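Local coordinates for tail lysozyme, putative (Geobacter sulfurreducens, PDB 2IA7), which is of uncertain function but belongs to the gp25-like family of phage baseplate wedge proteins and probably forms part of a phage-tail-like assembly, at residues 70-75 against 95-100. Sequence-based numbering, arbitrary orientation.
Sequences TTLGLI and VTASPR
Helix-on-sheet packing in the gp25-like domain brings the first turns of helix 69-86 against the C-terminal part of strand 90-98, an outermost strand of the three-stranded antiparallel sheet within this chain, where Leu72 and Ala97 point at each other with their CA atoms 5.7 Å apart. Alanine suits so close an approach, its single methyl CB lying 3.8 Å from the backbone O of Leu72. Leucine supplies the reach from the other side. With CG anti to its own carbonyl carbon (chi1 -67°), Leu72 lays its branched end against Ala97 O, CD1 at 3.7 Å from that oxygen, while CD2 also meets Ala97 CB at 4.1 Å. Ile75, one turn on, adds a looser apolar touch, its CG2 4.4 Å from the same Ala97 CB. An alanine in place of Leu72 would keep CB but would probably open a gap beside Ala97 O and leave the Ala97 methyl and Leu107 without their leucine partner. Ser98 OG accepts a hydrogen bond from Arg100 N at 3.0 Å, an ST turn. No hydrogen bond links the two segments, but further along helix 69-86 Glu76 OE2 accepts from Ala97 N. The side chains of Leu72 and Ala97 also touch Leu107 and Ile109, respectively, of the neighbouring antiparallel strand 106-115, so the helix packs across both strands.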
loop_
_atom_site.group_PDB
_atom_site.type_symbol
_atom_site.label_atom_id
_atom_site.label_comp_id
_atom_site.label_asym_id
_atom_site.label_seq_id
_atom_site.Cartn_x
_atom_site.Cartn_y
_atom_site.Cartn_z
ATOM N N THR A 70 17.602 4.097 2.677
ATOM C CA THR A 70 16.915 4.032 3.990
ATOM C C THR A 70 15.492 4.585 3.868
ATOM O O THR A 70 14.566 4.112 4.544
ATOM C CB THR A 70 17.688 4.745 5.144
ATOM O OG1 THR A 70 17.464 6.150 5.095
ATOM C CG2 THR A 70 19.202 4.474 5.124
ATOM N N THR A 71 15.302 5.590 3.011
ATOM C CA THR A 71 13.975 6.094 2.710
ATOM C C THR A 71 13.053 5.009 2.161
ATOM O O THR A 71 11.854 4.980 2.460
ATOM C CB THR A 71 14.090 7.167 1.611
ATOM O OG1 THR A 71 15.199 8.016 1.921
ATOM C CG2 THR A 71 12.832 8.009 1.553
ATOM N N LEU A 72 13.565 4.129 1.318
ATOM C CA LEU A 72 12.732 3.052 0.792
ATOM C C LEU A 72 12.160 2.249 1.954
ATOM O O LEU A 72 10.985 1.861 1.909
ATOM C CB LEU A 72 13.519 2.152 -0.178
ATOM C CG LEU A 72 13.942 2.812 -1.498
ATOM C CD1 LEU A 72 14.819 1.832 -2.279
ATOM C CD2 LEU A 72 12.798 3.296 -2.391
ATOM N N GLY A 73 12.958 2.000 2.986
ATOM C CA GLY A 73 12.477 1.316 4.168
ATOM C C GLY A 73 11.408 2.078 4.913
ATOM O O GLY A 73 10.453 1.508 5.408
ATOM N N LEU A 74 11.532 3.381 4.977
ATOM C CA LEU A 74 10.518 4.227 5.574
ATOM C C LEU A 74 9.197 4.106 4.830
ATOM O O LEU A 74 8.146 3.912 5.492
ATOM C CB LEU A 74 11.010 5.647 5.560
ATOM C CG LEU A 74 10.176 6.720 6.230
ATOM C CD1 LEU A 74 11.033 7.830 6.742
ATOM C CD2 LEU A 74 9.183 7.247 5.219
ATOM N N ILE A 75 9.249 4.135 3.490
ATOM C CA ILE A 75 8.088 3.953 2.620
ATOM C C ILE A 75 7.447 2.589 2.845
ATOM O O ILE A 75 6.249 2.491 3.083
ATOM C CB ILE A 75 8.454 4.163 1.172
ATOM C CG1 ILE A 75 8.863 5.637 1.012
ATOM C CG2 ILE A 75 7.340 3.723 0.230
ATOM C CD1 ILE A 75 9.691 5.846 -0.301
ATOM N N VAL A 95 7.152 -6.649 2.538
ATOM C CA VAL A 95 6.849 -5.359 1.905
ATOM C C VAL A 95 8.176 -4.779 1.423
ATOM O O VAL A 95 9.036 -4.434 2.250
ATOM C CB VAL A 95 6.097 -4.382 2.839
ATOM C CG1 VAL A 95 5.857 -3.055 2.126
ATOM C CG2 VAL A 95 4.760 -5.018 3.286
ATOM N N THR A 96 8.333 -4.609 0.115
ATOM C CA THR A 96 9.573 -4.054 -0.469
ATOM C C THR A 96 9.263 -2.980 -1.489
ATOM O O THR A 96 8.452 -3.175 -2.414
ATOM C CB THR A 96 10.341 -5.171 -1.247
ATOM O OG1 THR A 96 10.597 -6.248 -0.362
ATOM C CG2 THR A 96 11.666 -4.659 -1.879
ATOM N N ALA A 97 9.920 -1.843 -1.346
ATOM C CA ALA A 97 9.806 -0.739 -2.291
ATOM C C ALA A 97 10.897 -0.808 -3.311
ATOM O O ALA A 97 12.045 -0.515 -3.025
ATOM C CB ALA A 97 9.853 0.605 -1.513
ATOM N N SER A 98 10.548 -1.181 -4.529
ATOM C CA SER A 98 11.541 -1.370 -5.566
ATOM C C SER A 98 11.642 -0.146 -6.467
ATOM O O SER A 98 10.641 0.364 -6.908
ATOM C CB SER A 98 11.146 -2.552 -6.444
ATOM O OG SER A 98 11.989 -2.571 -7.585
ATOM N N PRO A 99 12.850 0.266 -6.822
ATOM C CA PRO A 99 13.026 1.330 -7.797
ATOM C C PRO A 99 13.128 0.797 -9.233
ATOM O O PRO A 99 13.619 1.508 -10.159
ATOM C CB PRO A 99 14.366 1.930 -7.353
ATOM C CG PRO A 99 15.125 0.742 -6.866
ATOM C CD PRO A 99 14.124 -0.228 -6.290
ATOM N N ARG A 100 12.617 -0.407 -9.508
ATOM C CA ARG A 100 12.839 -1.003 -10.844
ATOM C C ARG A 100 12.163 -0.238 -11.988
ATOM O O ARG A 100 12.585 -0.375 -13.165
ATOM C CB ARG A 100 12.498 -2.485 -10.871
ATOM C CG ARG A 100 11.048 -2.844 -10.702
ATOM C CD ARG A 100 10.736 -4.315 -10.930
ATOM N NE ARG A 100 9.352 -4.603 -10.584
ATOM C CZ ARG A 100 8.907 -4.993 -9.389
ATOM N NH1 ARG A 100 9.726 -5.139 -8.359
ATOM N NH2 ARG A 100 7.619 -5.142 -9.187
#